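Conserved protein (Methanothermobacter thermautotrophicus, PDB 1I36) binds NADP and resembles the 3-hydroxyacid dehydrogenases in structure, though its function is not established. Local coordinates at residues 110-115 with 121-126; 130-135 with 145-150; 169-174 with 240-245; 175-180 with 187-192. The protein carries 1 engineered substitution. All blocks are in the same frame, centred on the assembly; numbering follows the deposited sequence.

Contact 1 (110-115 with 121-126); sequences AAIMGS and ADIRII
Ala111 and Ile126 form an antiparallel hydrogen-bonded pair between strands 110-112 and 124-126, whose segment axes come within 4.6 Å and run at 148°. Ala111 N reaches Ile126 O at 2.7 Å, and Ile126 N returns to Ala111 O at 2.9 Å. Ile112 and Ile125 follow as the non-hydrogen-bonded pair, and Met113 N then bonds to Arg124 O at 2.9 Å. On the side of Ala111, the flexible Met113 chain, which kinks twice beyond CB, folds against Ile126. Its CG lies 3.9 Å from Ile126 CG2 and its SD 4.0 Å from Ile126 CD1, and Met192 of the second subunit packs on both residues. Ile112, on the opposite face with Ile125, meets Ile123 from the loop before the strand; the two branched side chains lie roughly perpendicular, Ile112 CG2 being 3.7 Å from Ile123 CG1. Ile123 also reaches Gly114, because chi1 (-164°) turns CG1 away from its own N; CD1 comes within 3.4 Å of Gly114 CA, a closeness that glycine permits because it carries no CB. Ile112 also touches the bound NADP, placing this antiparallel strand pair at the cofactor side of a Rossmann-type dinucleotide-binding domain.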
loop_
_atom_site.group_PDB
_atom_site.type_symbol
_atom_site.label_atom_id
_atom_site.label_comp_id
_atom_site.label_asym_id
_atom_site.label_seq_id
_atom_site.Cartn_x
_atom_site.Cartn_y
_atom_site.Cartn_z
ATOM N N ALA A 110 -8.092 -18.180 -17.853
ATOM C CA ALA A 110 -7.689 -16.856 -18.373
ATOM C C ALA A 110 -8.259 -15.836 -17.385
ATOM O O ALA A 110 -9.360 -16.021 -16.900
ATOM C CB ALA A 110 -8.295 -16.625 -19.767
ATOM N N ALA A 111 -7.536 -14.754 -17.108
ATOM C CA ALA A 111 -8.035 -13.727 -16.182
ATOM C C ALA A 111 -7.788 -12.356 -16.817
ATOM O O ALA A 111 -6.651 -12.025 -17.190
ATOM C CB ALA A 111 -7.311 -13.822 -14.819
ATOM N N ILE A 112 -8.861 -11.581 -16.922
ATOM C CA ILE A 112 -8.838 -10.244 -17.503
ATOM C C ILE A 112 -8.251 -9.317 -16.434
ATOM O O ILE A 112 -8.766 -9.245 -15.318
ATOM C CB ILE A 112 -10.265 -9.802 -17.892
ATOM C CG1 ILE A 112 -10.726 -10.645 -19.095
ATOM C CG2 ILE A 112 -10.273 -8.310 -18.308
ATOM C CD1 ILE A 112 -12.197 -10.417 -19.522
ATOM N N MET A 113 -7.148 -8.661 -16.779
ATOM C CA MET A 113 -6.422 -7.788 -15.854
ATOM C C MET A 113 -6.684 -6.299 -16.048
ATOM O O MET A 113 -5.770 -5.487 -15.942
ATOM C CB MET A 113 -4.915 -8.064 -15.990
ATOM C CG MET A 113 -4.523 -9.495 -15.645
ATOM S SD MET A 113 -5.039 -9.845 -13.992
ATOM C CE MET A 113 -3.787 -9.074 -13.048
ATOM N N GLY A 114 -7.934 -5.941 -16.285
ATOM C CA GLY A 114 -8.259 -4.547 -16.490
ATOM C C GLY A 114 -9.725 -4.327 -16.791
ATOM O O GLY A 114 -10.587 -5.127 -16.398
ATOM N N SER A 115 -9.997 -3.230 -17.495
ATOM C CA SER A 115 -11.356 -2.858 -17.857
ATOM C C SER A 115 -11.650 -3.171 -19.324
ATOM O O SER A 115 -11.056 -2.569 -20.211
ATOM C CB SER A 115 -11.558 -1.355 -17.603
ATOM O OG SER A 115 -12.785 -0.892 -18.152
ATOM N N ALA A 121 -10.441 -4.863 -26.767
ATOM C CA ALA A 121 -9.719 -6.105 -27.008
ATOM C C ALA A 121 -8.223 -6.030 -26.705
ATOM O O ALA A 121 -7.542 -7.056 -26.719
ATOM C CB ALA A 121 -9.969 -6.603 -28.426
ATOM N N ASP A 122 -7.720 -4.824 -26.426
ATOM C CA ASP A 122 -6.305 -4.614 -26.081
ATOM C C ASP A 122 -6.002 -4.976 -24.624
ATOM O O ASP A 122 -4.856 -4.908 -24.168
ATOM C CB ASP A 122 -5.914 -3.147 -26.272
ATOM C CG ASP A 122 -5.698 -2.789 -27.715
ATOM O OD1 ASP A 122 -5.779 -3.688 -28.583
ATOM O OD2 ASP A 122 -5.418 -1.604 -27.978
ATOM N N ILE A 123 -7.040 -5.351 -23.900
ATOM C CA ILE A 123 -6.900 -5.682 -22.496
ATOM C C ILE A 123 -5.894 -6.793 -22.262
ATOM O O ILE A 123 -5.805 -7.723 -23.065
ATOM C CB ILE A 123 -8.290 -6.040 -21.908
ATOM C CG1 ILE A 123 -8.253 -6.007 -20.390
ATOM C CG2 ILE A 123 -8.841 -7.339 -22.490
ATOM C CD1 ILE A 123 -7.881 -4.665 -19.864
ATOM N N ARG A 124 -5.061 -6.640 -21.232
ATOM C CA ARG A 124 -4.115 -7.685 -20.900
ATOM C C ARG A 124 -4.902 -8.834 -20.255
ATOM O O ARG A 124 -5.783 -8.623 -19.389
ATOM C CB ARG A 124 -3.044 -7.183 -19.933
ATOM C CG ARG A 124 -2.095 -8.268 -19.347
ATOM C CD ARG A 124 -1.422 -9.187 -20.386
ATOM N NE ARG A 124 -0.723 -8.495 -21.478
ATOM C CZ ARG A 124 0.517 -8.003 -21.413
ATOM N NH1 ARG A 124 1.219 -8.103 -20.290
ATOM N NH2 ARG A 124 1.081 -7.469 -22.500
ATOM N N ILE A 125 -4.635 -10.046 -20.744
ATOM C CA ILE A 125 -5.271 -11.225 -20.194
ATOM C C ILE A 125 -4.141 -12.156 -19.754
ATOM O O ILE A 125 -3.242 -12.448 -20.542
ATOM C CB ILE A 125 -6.087 -11.937 -21.289
ATOM C CG1 ILE A 125 -7.264 -11.072 -21.711
ATOM C CG2 ILE A 125 -6.556 -13.333 -20.815
ATOM C CD1 ILE A 125 -7.938 -11.634 -22.974
ATOM N N ILE A 126 -4.154 -12.622 -18.521
ATOM C CA ILE A 126 -3.107 -13.574 -18.139
ATOM C C ILE A 126 -3.771 -14.964 -18.184
ATOM O O ILE A 126 -4.978 -15.088 -17.935
ATOM C CB ILE A 126 -2.449 -13.259 -16.770
ATOM C CG1 ILE A 126 -3.487 -13.268 -15.655
ATOM C CG2 ILE A 126 -1.719 -11.869 -16.845
ATOM C CD1 ILE A 126 -2.847 -13.204 -14.222
#

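Contact 2 (130-135 with 145-150); sequences RDAEEF and IEVRGR
Ile145 lays its CD1 methyl over one face of the Phe135 ring in a CH-pi contact, 3.7 Å from the centroid and 17° off the normal. The ring gets there because its CG stands anti to the backbone N (chi1 169°), which brings the ring round to the strand, where the isoleucine runs across it. The same methyl is 3.5 Å from Phe135 O, while Ile145 CG2 rests near CD2 of the ring. A flat aromatic group suits this place because it offers a broad apolar surface to a branched chain.

Small aliphatic contacts continue the seam. Ala132 CB faces both methyls of Val147, the nearer being CG1 at 3.9 Å, and Val147 CG2 lies against the backbone at Ala132 and Glu133; a short alanine allows this close approach of helix to strand.

No hydrogen bond joins the two segments. The polar interactions lie along 145-150, where Arg148 grips Glu146 OE1 side-on through NE at 2.9 Å and NH2 at 3.2 Å, the oxygen lying in the guanidinium plane. Asp188 and Glu191 of the second subunit also bind Arg148, so this cation probably helps hold the dimer.

Helix 132-136 thus packs against strand 144-147 within the beta-alpha-beta unit formed with strand 124-128, at one edge of the Rossmann-type sheet.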
loop_
_atom_site.group_PDB
_atom_site.type_symbol
_atom_site.label_atom_id
_atom_site.label_comp_id
_atom_site.label_asym_id
_atom_site.label_seq_id
_atom_site.Cartn_x
_atom_site.Cartn_y
_atom_site.Cartn_z
ATOM N N ARG A 130 -1.351 -25.958 -18.668
ATOM C CA ARG A 130 -0.420 -26.574 -19.624
ATOM C C ARG A 130 -0.636 -26.116 -21.036
ATOM O O ARG A 130 0.293 -26.084 -21.847
ATOM C CB ARG A 130 -0.539 -28.112 -19.622
ATOM C CG ARG A 130 -0.195 -28.774 -18.342
ATOM C CD ARG A 130 -0.207 -30.318 -18.520
ATOM N NE ARG A 130 0.778 -30.768 -19.500
ATOM C CZ ARG A 130 0.461 -31.194 -20.713
ATOM N NH1 ARG A 130 -0.806 -31.230 -21.083
ATOM N NH2 ARG A 130 1.405 -31.620 -21.538
ATOM N N ASP A 131 -1.884 -25.838 -21.345
ATOM C CA ASP A 131 -2.267 -25.386 -22.664
ATOM C C ASP A 131 -2.360 -23.872 -22.797
ATOM O O ASP A 131 -2.890 -23.375 -23.803
ATOM C CB ASP A 131 -3.619 -25.992 -22.996
ATOM C CG ASP A 131 -3.591 -27.520 -22.921
ATOM O OD1 ASP A 131 -3.090 -28.126 -23.886
ATOM O OD2 ASP A 131 -4.009 -28.080 -21.873
ATOM N N ALA A 132 -1.857 -23.136 -21.804
ATOM C CA ALA A 132 -1.937 -21.663 -21.841
ATOM C C ALA A 132 -1.193 -21.063 -23.051
ATOM O O ALA A 132 -1.660 -20.095 -23.705
ATOM C CB ALA A 132 -1.393 -21.076 -20.500
ATOM N N GLU A 133 -0.023 -21.630 -23.344
ATOM C CA GLU A 133 0.779 -21.197 -24.486
ATOM C C GLU A 133 0.006 -21.354 -25.784
ATOM O O GLU A 133 0.121 -20.536 -26.694
ATOM C CB GLU A 133 2.044 -22.040 -24.601
ATOM C CG GLU A 133 3.110 -21.761 -23.583
ATOM C CD GLU A 133 4.395 -22.509 -23.930
ATOM O OE1 GLU A 133 4.868 -22.373 -25.090
ATOM O OE2 GLU A 133 4.906 -23.256 -23.062
ATOM N N GLU A 134 -0.815 -22.394 -25.865
ATOM C CA GLU A 134 -1.602 -22.633 -27.066
ATOM C C GLU A 134 -2.704 -21.564 -27.227
ATOM O O GLU A 134 -2.964 -21.090 -28.342
ATOM C CB GLU A 134 -2.169 -24.052 -27.032
ATOM C CG GLU A 134 -2.949 -24.498 -28.274
ATOM C CD GLU A 134 -2.132 -24.545 -29.558
ATOM O OE1 GLU A 134 -0.890 -24.776 -29.491
ATOM O OE2 GLU A 134 -2.750 -24.346 -30.634
ATOM N N PHE A 135 -3.304 -21.142 -26.111
ATOM C CA PHE A 135 -4.328 -20.095 -26.125
ATOM C C PHE A 135 -3.630 -18.777 -26.536
ATOM O O PHE A 135 -4.183 -17.979 -27.277
ATOM C CB PHE A 135 -4.902 -19.967 -24.705
ATOM C CG PHE A 135 -5.787 -18.752 -24.488
ATOM C CD1 PHE A 135 -6.861 -18.480 -25.331
ATOM C CD2 PHE A 135 -5.540 -17.884 -23.427
ATOM C CE1 PHE A 135 -7.663 -17.374 -25.126
ATOM C CE2 PHE A 135 -6.332 -16.788 -23.209
ATOM C CZ PHE A 135 -7.397 -16.517 -24.053
ATOM N N ILE A 145 -2.493 -11.644 -24.714
ATOM C CA ILE A 145 -2.413 -12.684 -23.680
ATOM C C ILE A 145 -0.963 -12.883 -23.221
ATOM O O ILE A 145 -0.023 -12.732 -23.998
ATOM C CB ILE A 145 -2.943 -14.036 -24.261
ATOM C CG1 ILE A 145 -4.414 -13.891 -24.683
ATOM C CG2 ILE A 145 -2.826 -15.160 -23.184
ATOM C CD1 ILE A 145 -4.846 -14.834 -25.878
ATOM N N GLU A 146 -0.805 -13.210 -21.951
ATOM C CA GLU A 146 0.491 -13.472 -21.362
ATOM C C GLU A 146 0.289 -14.690 -20.447
ATOM O O GLU A 146 -0.710 -14.775 -19.727
ATOM C CB GLU A 146 0.942 -12.261 -20.544
ATOM C CG GLU A 146 2.170 -12.492 -19.739
ATOM C CD GLU A 146 2.559 -11.247 -18.968
ATOM O OE1 GLU A 146 1.864 -10.925 -17.979
ATOM O OE2 GLU A 146 3.539 -10.586 -19.378
ATOM N N VAL A 147 1.220 -15.632 -20.499
ATOM C CA VAL A 147 1.143 -16.845 -19.677
ATOM C C VAL A 147 1.743 -16.588 -18.293
ATOM O O VAL A 147 2.790 -15.986 -18.186
ATOM C CB VAL A 147 1.932 -18.032 -20.326
ATOM C CG1 VAL A 147 1.940 -19.297 -19.368
ATOM C CG2 VAL A 147 1.319 -18.386 -21.667
ATOM N N ARG A 148 1.066 -17.018 -17.237
ATOM C CA ARG A 148 1.587 -16.864 -15.871
ATOM C C ARG A 148 1.291 -18.162 -15.132
ATOM O O ARG A 148 0.406 -18.910 -15.547
ATOM C CB ARG A 148 0.865 -15.712 -15.138
ATOM C CG ARG A 148 1.156 -14.325 -15.690
ATOM C CD ARG A 148 2.510 -13.857 -15.216
ATOM N NE ARG A 148 2.911 -12.565 -15.773
ATOM C CZ ARG A 148 3.948 -11.867 -15.322
ATOM N NH1 ARG A 148 4.672 -12.342 -14.313
ATOM N NH2 ARG A 148 4.286 -10.721 -15.901
ATOM N N GLY A 149 1.974 -18.402 -14.014
ATOM C CA GLY A 149 1.713 -19.597 -13.239
ATOM C C GLY A 149 1.990 -20.890 -13.992
ATOM O O GLY A 149 2.768 -20.896 -14.954
ATOM N N ARG A 150 1.357 -21.984 -13.571
ATOM C CA ARG A 150 1.574 -23.277 -14.222
ATOM C C ARG A 150 0.291 -24.082 -14.451
ATOM O O ARG A 150 0.195 -24.831 -15.402
ATOM C CB ARG A 150 2.489 -24.150 -13.354
ATOM C CG ARG A 150 3.865 -23.578 -13.083
ATOM C CD ARG A 150 4.681 -24.527 -12.206
ATOM N NE ARG A 150 4.061 -24.768 -10.898
ATOM C CZ ARG A 150 4.546 -25.610 -9.983
ATOM N NH1 ARG A 150 5.662 -26.300 -10.226
ATOM N NH2 ARG A 150 3.913 -25.772 -8.824
#

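Contact 3 (169-174 with 240-245); sequences VSALLW and TCIIRI
Ile245 touches both Ala171 and Trp174 of 169-174: its CG2 methyl lies 3.9 Å from Ala171 CB and 3.7 Å from Trp174 CE3. Its CD1 reaches further along the indole, to 3.7 Å from Trp174 CZ3, so that CG2 and CD1 come near two adjacent atoms of the six-membered ring. One turn earlier, Ile242 adds its CG2 methyl at 4.0 Å from Ala171 CB. The alanine therefore sits against a pair of isoleucines spaced three residues apart, and its small size brings the backbones close: Ala171 CA and Ile242 CA are 5.9 Å apart. The axes of the two helical segments approach to 9.4 Å at an angle of 62°.

These segments belong to helix 154-182, the long helix that runs from the nucleotide-binding part into the helical region, and to helix 238-249, in the C-terminal helical region, whose sequence family belongs to the clan of 6-phosphogluconate dehydrogenase C-terminal domains.

A second layer surrounds these groups. The extended chi1 of Trp174 (-178°) sets the six-membered ring beside Ile245, and NE1 is hydrogen-bonded to Gln261 O, which gives the buried N-H a partner and probably restrains the indole. Leu209 of helix 202-214 and Ala264 also pack on Trp174. Met223 of helix 216-231 packs on Ile242. Further out, Cys241, one residue before Ile242, is joined by a disulfide to Cys241 of the second subunit, tying helix 238-249 to its counterpart across the dimer.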
loop_
_atom_site.group_PDB
_atom_site.type_symbol
_atom_site.label_atom_id
_atom_site.label_comp_id
_atom_site.label_asym_id
_atom_site.label_seq_id
_atom_site.Cartn_x
_atom_site.Cartn_y
_atom_site.Cartn_z
ATOM N N VAL A 169 -4.851 -1.075 -0.056
ATOM C CA VAL A 169 -4.109 0.194 -0.057
ATOM C C VAL A 169 -5.084 1.380 -0.128
ATOM O O VAL A 169 -4.867 2.417 0.523
ATOM C CB VAL A 169 -3.118 0.244 -1.252
ATOM C CG1 VAL A 169 -2.531 1.652 -1.433
ATOM C CG2 VAL A 169 -2.001 -0.775 -1.029
ATOM N N SER A 170 -6.136 1.252 -0.940
ATOM C CA SER A 170 -7.163 2.307 -1.051
ATOM C C SER A 170 -7.828 2.547 0.296
ATOM O O SER A 170 -8.106 3.698 0.675
ATOM C CB SER A 170 -8.260 1.913 -2.055
ATOM O OG SER A 170 -7.737 2.003 -3.366
ATOM N N ALA A 171 -8.124 1.468 1.012
ATOM C CA ALA A 171 -8.747 1.600 2.321
ATOM C C ALA A 171 -7.776 2.221 3.344
ATOM O O ALA A 171 -8.195 3.000 4.211
ATOM C CB ALA A 171 -9.212 0.251 2.815
ATOM N N LEU A 172 -6.515 1.791 3.295
ATOM C CA LEU A 172 -5.487 2.290 4.216
ATOM C C LEU A 172 -5.267 3.780 3.955
ATOM O O LEU A 172 -5.170 4.590 4.893
ATOM C CB LEU A 172 -4.167 1.534 4.031
ATOM C CG LEU A 172 -4.126 0.069 4.474
ATOM C CD1 LEU A 172 -2.887 -0.628 3.885
ATOM C CD2 LEU A 172 -4.112 -0.052 6.023
ATOM N N LEU A 173 -5.246 4.141 2.680
ATOM C CA LEU A 173 -5.057 5.533 2.296
ATOM C C LEU A 173 -6.203 6.380 2.812
ATOM O O LEU A 173 -5.984 7.430 3.429
ATOM C CB LEU A 173 -4.991 5.676 0.797
ATOM C CG LEU A 173 -4.713 7.115 0.369
ATOM C CD1 LEU A 173 -3.253 7.476 0.711
ATOM C CD2 LEU A 173 -4.956 7.248 -1.125
ATOM N N TRP A 174 -7.423 5.926 2.552
ATOM C CA TRP A 174 -8.613 6.640 2.991
ATOM C C TRP A 174 -8.639 6.881 4.493
ATOM O O TRP A 174 -8.896 7.999 4.936
ATOM C CB TRP A 174 -9.891 5.898 2.578
ATOM C CG TRP A 174 -11.126 6.663 2.981
ATOM C CD1 TRP A 174 -11.756 7.652 2.274
ATOM C CD2 TRP A 174 -11.841 6.524 4.199
ATOM N NE1 TRP A 174 -12.829 8.132 2.993
ATOM C CE2 TRP A 174 -12.899 7.456 4.177
ATOM C CE3 TRP A 174 -11.701 5.695 5.310
ATOM C CZ2 TRP A 174 -13.798 7.579 5.218
ATOM C CZ3 TRP A 174 -12.599 5.820 6.348
ATOM C CH2 TRP A 174 -13.630 6.748 6.295
ATOM N N THR A 240 -11.190 -8.240 6.697
ATOM C CA THR A 240 -12.216 -7.874 7.693
ATOM C C THR A 240 -12.242 -6.349 7.917
ATOM O O THR A 240 -13.295 -5.721 7.871
ATOM C CB THR A 240 -11.940 -8.538 9.062
ATOM O OG1 THR A 240 -12.083 -9.957 8.947
ATOM C CG2 THR A 240 -12.908 -8.047 10.111
ATOM N N CYS A 241 -11.077 -5.762 8.174
ATOM C CA CYS A 241 -10.992 -4.318 8.402
ATOM C C CYS A 241 -11.228 -3.550 7.115
ATOM O O CYS A 241 -11.956 -2.549 7.104
ATOM C CB CYS A 241 -9.636 -3.961 9.012
ATOM S SG CYS A 241 -9.369 -4.670 10.682
ATOM N N ILE A 242 -10.653 -4.036 6.010
ATOM C CA ILE A 242 -10.822 -3.377 4.718
ATOM C C ILE A 242 -12.308 -3.315 4.356
ATOM O O ILE A 242 -12.787 -2.289 3.871
ATOM C CB ILE A 242 -10.004 -4.084 3.597
ATOM C CG1 ILE A 242 -8.498 -3.921 3.842
ATOM C CG2 ILE A 242 -10.334 -3.504 2.226
ATOM C CD1 ILE A 242 -7.645 -4.888 2.996
ATOM N N ILE A 243 -13.026 -4.410 4.607
ATOM C CA ILE A 243 -14.470 -4.488 4.331
ATOM C C ILE A 243 -15.208 -3.437 5.182
ATOM O O ILE A 243 -16.097 -2.749 4.691
ATOM C CB ILE A 243 -15.027 -5.929 4.602
ATOM C CG1 ILE A 243 -15.025 -6.772 3.317
ATOM C CG2 ILE A 243 -16.451 -5.888 5.140
ATOM C CD1 ILE A 243 -15.497 -8.226 3.550
ATOM N N ARG A 244 -14.806 -3.289 6.439
ATOM C CA ARG A 244 -15.426 -2.290 7.308
ATOM C C ARG A 244 -15.278 -0.867 6.736
ATOM O O ARG A 244 -16.218 -0.070 6.816
ATOM C CB ARG A 244 -14.863 -2.369 8.720
ATOM C CG ARG A 244 -15.177 -3.680 9.430
ATOM C CD ARG A 244 -14.902 -3.584 10.915
ATOM N NE ARG A 244 -15.712 -2.511 11.475
ATOM C CZ ARG A 244 -15.400 -1.784 12.545
ATOM N NH1 ARG A 244 -14.277 -2.015 13.221
ATOM N NH2 ARG A 244 -16.181 -0.759 12.880
ATOM N N ILE A 245 -14.129 -0.563 6.116
ATOM C CA ILE A 245 -13.914 0.759 5.515
ATOM C C ILE A 245 -14.844 0.932 4.308
ATOM O O ILE A 245 -15.499 1.974 4.153
ATOM C CB ILE A 245 -12.437 0.972 5.038
ATOM C CG1 ILE A 245 -11.471 1.051 6.230
ATOM C CG2 ILE A 245 -12.334 2.209 4.163
ATOM C CD1 ILE A 245 -11.626 2.278 7.094
#

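Contact 4 (175-180 with 187-192); sequences ETLTAA and EDVLEM
No ring or other flat group enters the interface where Leu177 meets Leu190 and Ala180 meets Val189; it is made of aliphatic branches alone. The flat groups of these helices are carboxylates that serve other partners: Glu175 accepts hydrogen bonds from Val237 N and Met238 N of the second subunit, and Glu187 forms a salt bridge with Arg202 of its own chain.

Within the interface one leucine runs across the other. Leu177 CD2 comes to 3.9 Å from Leu190 CG, and Leu177 CD1 to 4.0 Å from Leu190 CD2, so one methyl of Leu177 meets the branch point of Leu190 and the other meets a Leu190 methyl. The bond from CA to CB of Leu177 does not aim at 187-192, but CG, placed anti to the carbonyl carbon (chi1 -65°), brings the end of the side chain nearer to it. A leucine suits this position because its length lets the methyls reach the neighbouring helix.

Val189 divides its two methyls. CG2 meets Ala180 CB at 3.8 Å, while CG1 lies 4.2 Å from both Thr176 CG2 and Leu177 CD2. Thr176 offers only its methyl here, since OG1 is hydrogen-bonded back to Leu172 O in its own helix, which satisfies a buried hydroxyl. Alanine at 180 is compact enough for the helices to draw together, the Ala180 and Val189 CA atoms being 7.0 Å apart.

Two successive helices, 154-182 and 186-194, whose segments run roughly antiparallel at 138° and close a short connection with an apolar seam, make a helical hairpin in the C-terminal helical region.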
loop_
_atom_site.group_PDB
_atom_site.type_symbol
_atom_site.label_atom_id
_atom_site.label_comp_id
_atom_site.label_asym_id
_atom_site.label_seq_id
_atom_site.Cartn_x
_atom_site.Cartn_y
_atom_site.Cartn_z
ATOM N N GLU A 175 -8.405 5.843 5.284
ATOM C CA GLU A 175 -8.421 6.025 6.720
ATOM C C GLU A 175 -7.312 6.988 7.188
ATOM O O GLU A 175 -7.562 7.862 8.033
ATOM C CB GLU A 175 -8.330 4.691 7.457
ATOM C CG GLU A 175 -8.237 4.865 8.974
ATOM C CD GLU A 175 -8.611 3.634 9.752
ATOM O OE1 GLU A 175 -7.732 2.802 10.037
ATOM O OE2 GLU A 175 -9.797 3.511 10.112
ATOM N N THR A 176 -6.111 6.829 6.645
ATOM C CA THR A 176 -4.980 7.695 7.001
ATOM C C THR A 176 -5.280 9.166 6.668
ATOM O O THR A 176 -5.062 10.047 7.507
ATOM C CB THR A 176 -3.695 7.261 6.275
ATOM O OG1 THR A 176 -3.302 5.987 6.767
ATOM C CG2 THR A 176 -2.538 8.250 6.525
ATOM N N LEU A 177 -5.834 9.417 5.479
ATOM C CA LEU A 177 -6.142 10.780 5.047
ATOM C C LEU A 177 -7.363 11.408 5.719
ATOM O O LEU A 177 -7.443 12.633 5.859
ATOM C CB LEU A 177 -6.258 10.857 3.539
ATOM C CG LEU A 177 -4.959 10.563 2.799
ATOM C CD1 LEU A 177 -5.194 10.670 1.305
ATOM C CD2 LEU A 177 -3.867 11.531 3.244
ATOM N N THR A 178 -8.316 10.577 6.120
ATOM C CA THR A 178 -9.492 11.069 6.804
ATOM C C THR A 178 -9.055 11.543 8.200
ATOM O O THR A 178 -9.520 12.571 8.673
ATOM C CB THR A 178 -10.599 9.992 6.878
ATOM O OG1 THR A 178 -11.054 9.715 5.547
ATOM C CG2 THR A 178 -11.782 10.501 7.700
ATOM N N ALA A 179 -8.146 10.814 8.843
ATOM C CA ALA A 179 -7.661 11.238 10.140
ATOM C C ALA A 179 -6.848 12.522 9.929
ATOM O O ALA A 179 -7.012 13.472 10.683
ATOM C CB ALA A 179 -6.800 10.159 10.768
ATOM N N ALA A 180 -5.988 12.546 8.899
ATOM C CA ALA A 180 -5.159 13.711 8.577
ATOM C C ALA A 180 -6.015 14.942 8.330
ATOM O O ALA A 180 -5.658 16.067 8.715
ATOM C CB ALA A 180 -4.290 13.435 7.327
ATOM N N GLU A 187 -2.749 17.460 3.195
ATOM C CA GLU A 187 -1.756 17.802 2.173
ATOM C C GLU A 187 -0.348 17.504 2.651
ATOM O O GLU A 187 0.498 16.996 1.889
ATOM C CB GLU A 187 -1.848 19.280 1.797
ATOM C CG GLU A 187 -2.967 19.604 0.836
ATOM C CD GLU A 187 -2.887 18.797 -0.463
ATOM O OE1 GLU A 187 -1.763 18.482 -0.924
ATOM O OE2 GLU A 187 -3.964 18.488 -1.018
ATOM N N ASP A 188 -0.086 17.796 3.929
ATOM C CA ASP A 188 1.246 17.542 4.482
ATOM C C ASP A 188 1.518 16.040 4.452
ATOM O O ASP A 188 2.599 15.598 4.083
ATOM C CB ASP A 188 1.356 18.073 5.925
ATOM C CG ASP A 188 1.287 19.594 6.001
ATOM O OD1 ASP A 188 1.936 20.273 5.192
ATOM O OD2 ASP A 188 0.588 20.113 6.881
ATOM N N VAL A 189 0.540 15.248 4.876
ATOM C CA VAL A 189 0.746 13.812 4.847
ATOM C C VAL A 189 0.971 13.360 3.402
ATOM O O VAL A 189 1.903 12.608 3.125
ATOM C CB VAL A 189 -0.420 13.064 5.488
ATOM C CG1 VAL A 189 -0.220 11.532 5.336
ATOM C CG2 VAL A 189 -0.484 13.438 7.001
ATOM N N LEU A 190 0.153 13.844 2.471
ATOM C CA LEU A 190 0.335 13.456 1.062
ATOM C C LEU A 190 1.721 13.804 0.535
ATOM O O LEU A 190 2.376 12.984 -0.117
ATOM C CB LEU A 190 -0.725 14.116 0.193
ATOM C CG LEU A 190 -2.068 13.421 0.279
ATOM C CD1 LEU A 190 -3.197 14.312 -0.249
ATOM C CD2 LEU A 190 -1.953 12.122 -0.532
ATOM N N GLU A 191 2.207 15.001 0.863
ATOM C CA GLU A 191 3.542 15.400 0.403
ATOM C C GLU A 191 4.629 14.592 1.054
ATOM O O GLU A 191 5.660 14.300 0.426
ATOM C CB GLU A 191 3.801 16.882 0.651
ATOM C CG GLU A 191 2.990 17.812 -0.248
ATOM C CD GLU A 191 3.287 19.281 0.036
ATOM O OE1 GLU A 191 4.468 19.592 0.318
ATOM O OE2 GLU A 191 2.347 20.108 -0.017
ATOM N N MET A 192 4.430 14.231 2.320
ATOM C CA MET A 192 5.443 13.432 3.002
ATOM C C MET A 192 5.456 12.052 2.385
ATOM O O MET A 192 6.518 11.477 2.218
ATOM C CB MET A 192 5.223 13.369 4.521
ATOM C CG MET A 192 5.667 14.643 5.250
ATOM S SD MET A 192 7.310 15.318 4.751
ATOM C CE MET A 192 6.768 16.589 3.774
#

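Contacts 1 and 2 share the nucleotide-binding sheet: their centres are 13 Å apart, and Ile125 O to Glu146 N, at 2.9 Å, is a probable hydrogen bond between adjacent strands. Ile112 of contact 1 brings its side chain to about 4 Å from the bound NADP, whereas the side chain of Phe135 of contact 2 stays about 12 Å from it. Contacts 3 and 4 each use a part of helix 154-182, with centres 15 Å apart and Ile245 CD1 touching Glu175 OE2 at 3.7 Å. Centre to centre, contact 4 is about 33 Å from contact 1 within one chain, yet across the dimer 187-192 of one subunit packs on contact 1 and also reaches contact 2 of the other.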